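Local coordinates for Er-derived vesicles protein ERV41 (Saccharomyces cerevisiae, PDB 3ZLC) that takes part in transport between the endoplasmic reticulum and the Golgi as a constituent of COPII-coated vesicles, seen here in its lumenal domain, at residues Val68-Glu73 with Thr177-Gln182; Phe154-Asn159 with Pro232-Lys237; Thr187-Tyr192 with Asp216-Tyr221. One frame throughout, in Å; residues are numbered along the deposited sequence.

Contact 1 of 3, residues Val68-Glu73 with Thr177-Gln182; sequences VNDINE and TAQFNQ
Asp70 turns its acid group onto the backbone of Gln179 and Phe180, and its side chain can be followed atom by atom. CB lies 3.7 Å from the amide oxygen OE1 of Gln179, whose own partners lie further in: NE2 bonds to Tyr191 OH, and OE1 receives a weak bond from Arg218 NH1. CG stands between the backbone N and the carbonyl carbon of Asp70 (chi1 57°), which turns it toward the 177-182 backbone. At the tip the two oxygens part company. OD1 accepts the Phe180 N-H at 3.2 Å; the bond is fairly straight at 162°, but the donor stands 37° above the carboxylate plane. OD2 reaches the carbonyl instead, 2.6 Å from Phe180 O.

Just before Asp70 the chain is still part of a sheet. Val68 pairs with Ala178 in parallel fashion, at one edge of the mixed six-stranded sheet of the lumenal domain, while strand 177-179 has strand 156-163 as its antiparallel neighbour on the other side. Ala178 O takes Asn69 N at 2.7 Å, a nearly straight bond arriving close to the C=O axis. Asn69 ND2 also points at that oxygen, at 2.8 Å, although the placing of this amide is less sure. The Asn69 side chain crosses that of Thr177 at about a right angle.

On the face carrying Val68 and Ala178, Val68 CG1 presses against the edge of the Phe180 ring, 3.3 Å from CE2. The ring also packs on Pro88 and Asn155. Further along, a water lies 3.0 Å from OE2 of the poorly ordered Glu73 and 3.2 Å from Asn181 OD1, an oxygen that also accepts Asp183 N.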
loop_
_atom_site.group_PDB
_atom_site.type_symbol
_atom_site.label_atom_id
_atom_site.label_comp_id
_atom_site.label_asym_id
_atom_site.label_seq_id
_atom_site.Cartn_x
_atom_site.Cartn_y
_atom_site.Cartn_z
ATOM N N VAL A 68 7.553 12.417 1.526
ATOM C CA VAL A 68 6.226 12.988 1.710
ATOM C C VAL A 68 5.793 13.507 0.348
ATOM O O VAL A 68 6.130 14.625 -0.039
ATOM C CB VAL A 68 6.269 14.057 2.778
ATOM C CG1 VAL A 68 4.885 14.543 3.071
ATOM C CG2 VAL A 68 6.862 13.454 4.029
ATOM N N ASN A 69 5.022 12.670 -0.347
ATOM C CA ASN A 69 5.080 12.558 -1.808
ATOM C C ASN A 69 4.012 13.258 -2.625
ATOM O O ASN A 69 3.842 12.964 -3.813
ATOM C CB ASN A 69 5.056 11.091 -2.209
ATOM C CG ASN A 69 6.059 10.262 -1.448
ATOM O OD1 ASN A 69 7.073 9.834 -1.998
ATOM N ND2 ASN A 69 5.777 10.017 -0.180
ATOM N N ASP A 70 3.276 14.157 -1.999
ATOM C CA ASP A 70 2.419 15.042 -2.759
ATOM C C ASP A 70 2.839 16.465 -2.422
ATOM O O ASP A 70 2.007 17.322 -2.114
ATOM C CB ASP A 70 0.943 14.766 -2.467
ATOM C CG ASP A 70 0.598 14.880 -0.994
ATOM O OD1 ASP A 70 1.392 14.433 -0.112
ATOM O OD2 ASP A 70 -0.492 15.433 -0.729
ATOM N N ILE A 71 4.160 16.670 -2.475
ATOM C CA ILE A 71 4.836 17.939 -2.187
ATOM C C ILE A 71 4.072 19.119 -2.764
ATOM O O ILE A 71 3.836 20.124 -2.090
ATOM C CB ILE A 71 6.257 17.939 -2.798
ATOM C CG1 ILE A 71 7.016 16.660 -2.412
ATOM C CG2 ILE A 71 7.013 19.205 -2.406
ATOM C CD1 ILE A 71 8.069 16.854 -1.332
ATOM N N ASN A 72 3.699 18.970 -4.031
ATOM C CA ASN A 72 2.791 19.870 -4.728
ATOM C C ASN A 72 1.509 20.182 -3.955
ATOM O O ASN A 72 1.136 21.351 -3.821
ATOM C CB ASN A 72 2.410 19.227 -6.063
ATOM C CG ASN A 72 2.178 17.721 -5.938
ATOM O OD1 ASN A 72 1.288 17.275 -5.210
ATOM N ND2 ASN A 72 2.979 16.935 -6.651
ATOM N N GLU A 73 0.888 19.115 -3.437
ATOM C CA GLU A 73 -0.510 19.043 -2.970
ATOM C C GLU A 73 -1.446 18.696 -4.125
ATOM O O GLU A 73 -1.949 17.577 -4.220
ATOM C CB GLU A 73 -0.996 20.307 -2.247
ATOM C CG GLU A 73 -0.229 20.658 -0.988
ATOM C CD GLU A 73 -0.254 22.145 -0.703
ATOM O OE1 GLU A 73 0.378 22.906 -1.467
ATOM O OE2 GLU A 73 -0.904 22.554 0.283
ATOM N N THR A 177 6.966 6.005 2.155
ATOM C CA THR A 177 6.413 7.175 1.485
ATOM C C THR A 177 5.113 7.528 2.184
ATOM O O THR A 177 4.553 6.700 2.892
ATOM C CB THR A 177 6.095 6.895 0.009
ATOM O OG1 THR A 177 5.102 5.874 -0.069
ATOM C CG2 THR A 177 7.350 6.450 -0.744
ATOM N N ALA A 178 4.631 8.747 1.979
ATOM C CA ALA A 178 3.374 9.176 2.587
ATOM C C ALA A 178 2.687 10.176 1.668
ATOM O O ALA A 178 3.352 10.918 0.932
ATOM C CB ALA A 178 3.635 9.807 3.975
ATOM N N GLN A 179 1.361 10.187 1.710
ATOM C CA GLN A 179 0.581 11.233 1.062
ATOM C C GLN A 179 -0.409 11.795 2.073
ATOM O O GLN A 179 -1.066 11.050 2.803
ATOM C CB GLN A 179 -0.136 10.683 -0.181
ATOM C CG GLN A 179 0.835 10.362 -1.325
ATOM C CD GLN A 179 0.186 10.335 -2.706
ATOM O OE1 GLN A 179 -0.207 11.373 -3.240
ATOM N NE2 GLN A 179 0.097 9.140 -3.302
ATOM N N PHE A 180 -0.499 13.117 2.129
ATOM C CA PHE A 180 -1.484 13.754 2.977
ATOM C C PHE A 180 -1.857 15.120 2.435
ATOM O O PHE A 180 -1.066 15.784 1.765
ATOM C CB PHE A 180 -0.981 13.879 4.416
ATOM C CG PHE A 180 0.009 14.969 4.609
ATOM C CD1 PHE A 180 -0.411 16.252 4.936
ATOM C CD2 PHE A 180 1.360 14.721 4.469
ATOM C CE1 PHE A 180 0.502 17.272 5.106
ATOM C CE2 PHE A 180 2.280 15.735 4.654
ATOM C CZ PHE A 180 1.852 17.013 4.965
ATOM N N ASN A 181 -3.066 15.541 2.759
ATOM C CA ASN A 181 -3.572 16.835 2.324
ATOM C C ASN A 181 -4.664 17.171 3.313
ATOM O O ASN A 181 -5.747 16.585 3.264
ATOM C CB ASN A 181 -4.135 16.753 0.894
ATOM C CG ASN A 181 -4.602 18.110 0.356
ATOM O OD1 ASN A 181 -5.001 19.004 1.112
ATOM N ND2 ASN A 181 -4.567 18.259 -0.964
ATOM N N GLN A 182 -4.375 18.094 4.222
ATOM C CA GLN A 182 -5.315 18.412 5.286
ATOM C C GLN A 182 -6.573 19.076 4.729
ATOM O O GLN A 182 -7.622 19.070 5.374
ATOM C CB GLN A 182 -4.635 19.280 6.357
ATOM C CG GLN A 182 -3.328 18.682 6.892
ATOM C CD GLN A 182 -2.781 19.415 8.109
ATOM O OE1 GLN A 182 -1.741 20.079 8.039
ATOM N NE2 GLN A 182 -3.471 19.282 9.239
HETATM O O HOH W 1 -3.067 21.376 1.934
#

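Contact 2 of 3, residues Phe154-Asn159 with Pro232-Lys237; sequences FNHVIN and PGIFFK
The CA of Gly233 sits over the face of the Phe154 ring, 3.6 Å from its centroid and only 2° off the normal, a CH-pi contact squarely over the centre. The backbone angles of Gly233 would jam a CB against the preceding carbonyl oxygen, so glycine suits the position for that reason alone. Pro232 CG adds a looser touch, 4.1 Å from Phe154 CE2. Next along, Ile234 and His156 slide past each other in opposite directions; Ile234 CD1 meets His156 CB at 3.6 Å, and CG1 stands over one face of the imidazole. Ile158 and Phe236 then reach toward each other tip to tip, with CD1 of the isoleucine 3.9 Å from CE2 at the ring edge.

No hydrogen bond joins the two segments. They belong to the two sheets of a beta sandwich, strand 156-163 in one and 233-240 in the other, and the touching parts run in nearly the same direction, 16° apart, with side chains filling the space between.

Behind this first shell, polar bonds set the imidazole. His156 ND1 donates to Phe154 O at 2.9 Å, the oxygen lying in the imidazole plane, and NE2 is bonded to Tyr191 OH, which together fix the ring's rotation. Tyr189 meets the imidazole edge-to-face. Phe236 is stacked with Phe161 and also touches Leu132 and Ile26.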
loop_
_atom_site.group_PDB
_atom_site.type_symbol
_atom_site.label_atom_id
_atom_site.label_comp_id
_atom_site.label_asym_id
_atom_site.label_seq_id
_atom_site.Cartn_x
_atom_site.Cartn_y
_atom_site.Cartn_z
ATOM N N PHE A 154 -8.129 9.880 4.017
ATOM C CA PHE A 154 -7.263 8.890 3.378
ATOM C C PHE A 154 -5.799 9.304 3.236
ATOM O O PHE A 154 -5.046 8.707 2.460
ATOM C CB PHE A 154 -7.875 8.406 2.053
ATOM C CG PHE A 154 -9.136 7.596 2.250
ATOM C CD1 PHE A 154 -9.072 6.314 2.783
ATOM C CD2 PHE A 154 -10.384 8.126 1.932
ATOM C CE1 PHE A 154 -10.239 5.560 2.985
ATOM C CE2 PHE A 154 -11.553 7.384 2.126
ATOM C CZ PHE A 154 -11.481 6.100 2.654
ATOM N N ASN A 155 -5.388 10.305 4.012
ATOM C CA ASN A 155 -3.961 10.518 4.252
ATOM C C ASN A 155 -3.374 9.179 4.682
ATOM O O ASN A 155 -4.011 8.412 5.398
ATOM C CB ASN A 155 -3.744 11.560 5.359
ATOM C CG ASN A 155 -4.466 12.859 5.080
ATOM O OD1 ASN A 155 -4.370 13.406 3.984
ATOM N ND2 ASN A 155 -5.210 13.349 6.063
ATOM N N HIS A 156 -2.170 8.859 4.226
ATOM C CA HIS A 156 -1.643 7.547 4.565
ATOM C C HIS A 156 -0.131 7.526 4.517
ATOM O O HIS A 156 0.498 8.394 3.898
ATOM C CB HIS A 156 -2.224 6.472 3.630
ATOM C CG HIS A 156 -1.901 6.692 2.185
ATOM N ND1 HIS A 156 -2.616 7.561 1.392
ATOM C CD2 HIS A 156 -0.939 6.157 1.386
ATOM C CE1 HIS A 156 -2.113 7.556 0.166
ATOM N NE2 HIS A 156 -1.098 6.712 0.136
ATOM N N VAL A 157 0.441 6.550 5.215
ATOM C CA VAL A 157 1.879 6.320 5.200
ATOM C C VAL A 157 2.066 4.895 4.760
ATOM O O VAL A 157 1.456 3.992 5.327
ATOM C CB VAL A 157 2.479 6.424 6.613
ATOM C CG1 VAL A 157 3.946 5.958 6.603
ATOM C CG2 VAL A 157 2.375 7.863 7.116
ATOM N N ILE A 158 2.894 4.675 3.747
ATOM C CA ILE A 158 3.173 3.305 3.347
ATOM C C ILE A 158 4.548 2.961 3.891
ATOM O O ILE A 158 5.556 3.468 3.387
ATOM C CB ILE A 158 3.172 3.150 1.795
ATOM C CG1 ILE A 158 1.770 3.451 1.240
ATOM C CG2 ILE A 158 3.586 1.724 1.400
ATOM C CD1 ILE A 158 1.731 3.744 -0.281
ATOM N N ASN A 159 4.605 2.119 4.920
ATOM C CA ASN A 159 5.902 1.708 5.446
ATOM C C ASN A 159 6.468 0.594 4.582
ATOM O O ASN A 159 7.671 0.576 4.291
ATOM C CB ASN A 159 5.794 1.262 6.909
ATOM C CG ASN A 159 5.257 2.349 7.791
ATOM O OD1 ASN A 159 5.829 3.443 7.837
ATOM N ND2 ASN A 159 4.121 2.085 8.465
ATOM N N PRO A 232 -14.447 6.534 -2.356
ATOM C CA PRO A 232 -13.049 6.976 -2.345
ATOM C C PRO A 232 -12.151 6.065 -1.513
ATOM O O PRO A 232 -12.655 5.197 -0.798
ATOM C CB PRO A 232 -13.128 8.361 -1.690
ATOM C CG PRO A 232 -14.297 8.270 -0.771
ATOM C CD PRO A 232 -15.292 7.367 -1.475
ATOM N N GLY A 233 -10.836 6.253 -1.599
ATOM C CA GLY A 233 -9.941 5.436 -0.804
ATOM C C GLY A 233 -8.545 5.338 -1.364
ATOM O O GLY A 233 -8.052 6.237 -2.051
ATOM N N ILE A 234 -7.892 4.231 -1.048
ATOM C CA ILE A 234 -6.509 4.038 -1.441
ATOM C C ILE A 234 -6.480 2.728 -2.215
ATOM O O ILE A 234 -6.872 1.681 -1.688
ATOM C CB ILE A 234 -5.588 3.943 -0.207
ATOM C CG1 ILE A 234 -5.650 5.236 0.621
ATOM C CG2 ILE A 234 -4.138 3.685 -0.645
ATOM C CD1 ILE A 234 -5.153 5.075 2.072
ATOM N N PHE A 235 -6.028 2.785 -3.467
ATOM C CA PHE A 235 -6.098 1.620 -4.355
ATOM C C PHE A 235 -4.737 1.238 -4.923
ATOM O O PHE A 235 -4.006 2.084 -5.453
ATOM C CB PHE A 235 -7.056 1.910 -5.514
ATOM C CG PHE A 235 -8.475 2.250 -5.077
ATOM C CD1 PHE A 235 -8.811 3.546 -4.683
ATOM C CD2 PHE A 235 -9.473 1.283 -5.091
ATOM C CE1 PHE A 235 -10.119 3.863 -4.287
ATOM C CE2 PHE A 235 -10.791 1.593 -4.702
ATOM C CZ PHE A 235 -11.109 2.881 -4.303
ATOM N N PHE A 236 -4.405 -0.043 -4.831
ATOM C CA PHE A 236 -3.159 -0.542 -5.410
ATOM C C PHE A 236 -3.509 -1.460 -6.568
ATOM O O PHE A 236 -3.998 -2.570 -6.351
ATOM C CB PHE A 236 -2.389 -1.342 -4.369
ATOM C CG PHE A 236 -1.967 -0.530 -3.161
ATOM C CD1 PHE A 236 -2.797 -0.420 -2.054
ATOM C CD2 PHE A 236 -0.723 0.105 -3.128
ATOM C CE1 PHE A 236 -2.403 0.316 -0.919
ATOM C CE2 PHE A 236 -0.322 0.843 -2.003
ATOM C CZ PHE A 236 -1.164 0.949 -0.899
ATOM N N LYS A 237 -3.305 -0.994 -7.793
ATOM C CA LYS A 237 -3.526 -1.851 -8.951
ATOM C C LYS A 237 -2.219 -2.547 -9.263
ATOM O O LYS A 237 -1.136 -1.947 -9.159
ATOM C CB LYS A 237 -3.996 -1.039 -10.157
ATOM C CG LYS A 237 -5.297 -0.292 -9.912
ATOM C CD LYS A 237 -6.308 -0.564 -11.016
ATOM C CE LYS A 237 -7.580 0.253 -10.807
ATOM N NZ LYS A 237 -8.612 -0.016 -11.854
#

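Contact 3 of 3, residues Thr187-Tyr192 with Asp216-Tyr221; sequences TTYVYY and DYRYLY
Val190 packs against two tyrosines of the partner strand. With CG1 anti to the backbone N (chi1 -174°), CG2 falls beside that N and meets Tyr219 CE2 at 3.9 Å, in the plane of that ring and at its edge, while Val190 CB faces Tyr217 CB at 4.2 Å. Thr188 CG2 approaches the same edge of Tyr219. Beyond, Tyr192 CE1 comes within 3.5 Å of Tyr217 CD1, the two rings crossing with their planes 74° apart.

On the opposite face, which carries Tyr189 and Tyr191, the packing is of aromatic ring against polar chain. The Arg218 methylenes pass obliquely by the Tyr189 ring, CG 3.5 Å from CD2 and CD 3.6 Å from CE2; Thr187 CG2 stands over one face of that ring, toward the rim. At Tyr189 an alanine would probably leave the Arg218 methylenes without their support, open a gap beneath Thr187 and take away the aromatic neighbour of His156. The carboxylate of Asp216 approaches the edge of Tyr191, whose hydroxyl is held further in by His156, with OD1 3.5 Å from CD1 and the two planes 86° apart.

At the polar edge Thr187 OG1 bonds to Glu184 O and also accepts from a water, which in turn takes the N-H of Tyr221 at 2.9 Å, at the start of helix 221-224. Another water lies 2.6 Å from Thr188 OG1 and makes a weak bond to Tyr219 O. Within the sheet, backbone bonds join the strands: Thr188 with Tyr219 and Val190 with Tyr217, each pair bonded in both directions, while Tyr189-Arg218 and Tyr191-Asp216 are the non-hydrogen-bonded pairs. This is the regular alternation of an antiparallel beta hairpin, here strands 188-200 and 209-219.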
loop_
_atom_site.group_PDB
_atom_site.type_symbol
_atom_site.label_atom_id
_atom_site.label_comp_id
_atom_site.label_asym_id
_atom_site.label_seq_id
_atom_site.Cartn_x
_atom_site.Cartn_y
_atom_site.Cartn_z
ATOM N N THR A 187 -9.600 12.503 -0.678
ATOM C CA THR A 187 -8.860 12.230 -1.900
ATOM C C THR A 187 -8.726 10.724 -2.116
ATOM O O THR A 187 -8.506 9.963 -1.172
ATOM C CB THR A 187 -7.493 12.916 -1.854
ATOM O OG1 THR A 187 -7.709 14.331 -1.889
ATOM C CG2 THR A 187 -6.611 12.501 -3.046
ATOM N N THR A 188 -8.892 10.305 -3.367
ATOM C CA THR A 188 -8.672 8.919 -3.764
ATOM C C THR A 188 -7.271 8.791 -4.354
ATOM O O THR A 188 -6.904 9.537 -5.269
ATOM C CB THR A 188 -9.689 8.510 -4.830
ATOM O OG1 THR A 188 -10.970 8.341 -4.208
ATOM C CG2 THR A 188 -9.268 7.205 -5.506
ATOM N N TYR A 189 -6.498 7.849 -3.830
ATOM C CA TYR A 189 -5.154 7.613 -4.315
ATOM C C TYR A 189 -5.096 6.264 -5.023
ATOM O O TYR A 189 -5.555 5.245 -4.486
ATOM C CB TYR A 189 -4.172 7.621 -3.130
ATOM C CG TYR A 189 -4.170 8.921 -2.336
ATOM C CD1 TYR A 189 -5.040 9.112 -1.270
ATOM C CD2 TYR A 189 -3.277 9.948 -2.648
ATOM C CE1 TYR A 189 -5.029 10.295 -0.540
ATOM C CE2 TYR A 189 -3.255 11.127 -1.927
ATOM C CZ TYR A 189 -4.134 11.291 -0.873
ATOM O OH TYR A 189 -4.122 12.469 -0.157
ATOM N N VAL A 190 -4.529 6.250 -6.227
ATOM C CA VAL A 190 -4.421 5.005 -6.992
ATOM C C VAL A 190 -2.972 4.797 -7.389
ATOM O O VAL A 190 -2.357 5.688 -7.985
ATOM C CB VAL A 190 -5.295 5.033 -8.260
ATOM C CG1 VAL A 190 -5.279 3.656 -8.949
ATOM C CG2 VAL A 190 -6.736 5.413 -7.904
ATOM N N TYR A 191 -2.423 3.640 -7.037
ATOM C CA TYR A 191 -1.083 3.295 -7.469
ATOM C C TYR A 191 -1.145 2.154 -8.483
ATOM O O TYR A 191 -1.754 1.099 -8.219
ATOM C CB TYR A 191 -0.248 2.864 -6.274
ATOM C CG TYR A 191 -0.108 3.894 -5.165
ATOM C CD1 TYR A 191 0.878 4.879 -5.221
ATOM C CD2 TYR A 191 -0.932 3.859 -4.048
ATOM C CE1 TYR A 191 1.033 5.817 -4.191
ATOM C CE2 TYR A 191 -0.787 4.787 -3.012
ATOM C CZ TYR A 191 0.209 5.757 -3.091
ATOM O OH TYR A 191 0.357 6.681 -2.071
ATOM N N TYR A 192 -0.520 2.361 -9.640
ATOM C CA TYR A 192 -0.415 1.314 -10.659
ATOM C C TYR A 192 0.967 0.704 -10.637
ATOM O O TYR A 192 1.934 1.319 -11.102
ATOM C CB TYR A 192 -0.673 1.891 -12.046
ATOM C CG TYR A 192 -2.103 2.313 -12.256
ATOM C CD1 TYR A 192 -2.528 3.591 -11.910
ATOM C CD2 TYR A 192 -3.036 1.431 -12.802
ATOM C CE1 TYR A 192 -3.850 3.983 -12.101
ATOM C CE2 TYR A 192 -4.357 1.818 -13.002
ATOM C CZ TYR A 192 -4.751 3.090 -12.643
ATOM O OH TYR A 192 -6.057 3.473 -12.827
ATOM N N ASP A 216 1.405 6.962 -10.501
ATOM C CA ASP A 216 0.502 7.359 -9.408
ATOM C C ASP A 216 -0.600 8.269 -9.908
ATOM O O ASP A 216 -0.334 9.188 -10.689
ATOM C CB ASP A 216 1.254 8.197 -8.362
ATOM C CG ASP A 216 2.331 7.437 -7.642
ATOM O OD1 ASP A 216 2.556 6.246 -7.931
ATOM O OD2 ASP A 216 2.963 8.065 -6.774
ATOM N N TYR A 217 -1.817 8.053 -9.418
ATOM C CA TYR A 217 -2.946 8.937 -9.741
ATOM C C TYR A 217 -3.627 9.428 -8.460
ATOM O O TYR A 217 -3.569 8.757 -7.421
ATOM C CB TYR A 217 -3.970 8.206 -10.625
ATOM C CG TYR A 217 -3.584 8.095 -12.088
ATOM C CD1 TYR A 217 -2.606 7.191 -12.510
ATOM C CD2 TYR A 217 -4.205 8.887 -13.047
ATOM C CE1 TYR A 217 -2.255 7.091 -13.866
ATOM C CE2 TYR A 217 -3.873 8.789 -14.392
ATOM C CZ TYR A 217 -2.901 7.885 -14.792
ATOM O OH TYR A 217 -2.563 7.799 -16.132
ATOM N N ARG A 218 -4.252 10.608 -8.527
ATOM C CA ARG A 218 -5.029 11.133 -7.407
ATOM C C ARG A 218 -6.320 11.693 -7.965
ATOM O O ARG A 218 -6.314 12.271 -9.050
ATOM C CB ARG A 218 -4.276 12.251 -6.691
ATOM C CG ARG A 218 -3.304 11.771 -5.651
ATOM C CD ARG A 218 -2.655 12.945 -4.938
ATOM N NE ARG A 218 -1.920 13.793 -5.869
ATOM C CZ ARG A 218 -0.744 13.469 -6.399
ATOM N NH1 ARG A 218 -0.169 12.309 -6.096
ATOM N NH2 ARG A 218 -0.142 14.303 -7.236
ATOM N N TYR A 219 -7.423 11.517 -7.239
ATOM C CA TYR A 219 -8.711 12.071 -7.668
ATOM C C TYR A 219 -9.372 12.782 -6.500
ATOM O O TYR A 219 -9.476 12.222 -5.407
ATOM C CB TYR A 219 -9.643 10.956 -8.167
ATOM C CG TYR A 219 -9.107 10.199 -9.360
ATOM C CD1 TYR A 219 -9.249 10.702 -10.649
ATOM C CD2 TYR A 219 -8.455 8.986 -9.196
ATOM C CE1 TYR A 219 -8.744 10.015 -11.748
ATOM C CE2 TYR A 219 -7.944 8.285 -10.290
ATOM C CZ TYR A 219 -8.095 8.806 -11.560
ATOM O OH TYR A 219 -7.600 8.123 -12.648
ATOM N N LEU A 220 -9.830 14.007 -6.726
ATOM C CA LEU A 220 -10.537 14.762 -5.691
ATOM C C LEU A 220 -11.902 14.126 -5.470
ATOM O O LEU A 220 -12.467 13.550 -6.405
ATOM C CB LEU A 220 -10.719 16.219 -6.114
ATOM C CG LEU A 220 -9.487 17.062 -6.460
ATOM C CD1 LEU A 220 -8.373 16.838 -5.457
ATOM C CD2 LEU A 220 -8.999 16.809 -7.889
ATOM N N TYR A 221 -12.443 14.234 -4.255
ATOM C CA TYR A 221 -13.724 13.601 -3.945
ATOM C C TYR A 221 -14.861 14.029 -4.879
ATOM O O TYR A 221 -15.708 13.205 -5.256
ATOM C CB TYR A 221 -14.128 13.852 -2.486
ATOM C CG TYR A 221 -15.472 13.235 -2.129
ATOM C CD1 TYR A 221 -15.627 11.853 -2.088
ATOM C CD2 TYR A 221 -16.579 14.031 -1.837
ATOM C CE1 TYR A 221 -16.837 11.274 -1.770
ATOM C CE2 TYR A 221 -17.804 13.460 -1.513
ATOM C CZ TYR A 221 -17.920 12.075 -1.481
ATOM O OH TYR A 221 -19.117 11.477 -1.165
HETATM O O HOH W 2 -10.655 15.350 -2.289
HETATM O O HOH W 3 -12.072 10.674 -3.908
#

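From the N terminus, residues 68-73 come first and wait until 177-182 for contact 1 to close, bringing an edge strand to the six-stranded sheet. Contact 2 opens inside that loop, at 154-159, and closes last, at 232-237, so the two cross. Contact 3 is the short-range one: it begins after contact 1 has closed, and its hairpin is nested inside the loop of contact 2. Strand 156-163 lies beside 177-179 in one sheet, and 233-240 beside 188-200 in the other; contact 2 packs these sheets together. A tyrosine of contact 3 bonds to side chains of both other contacts.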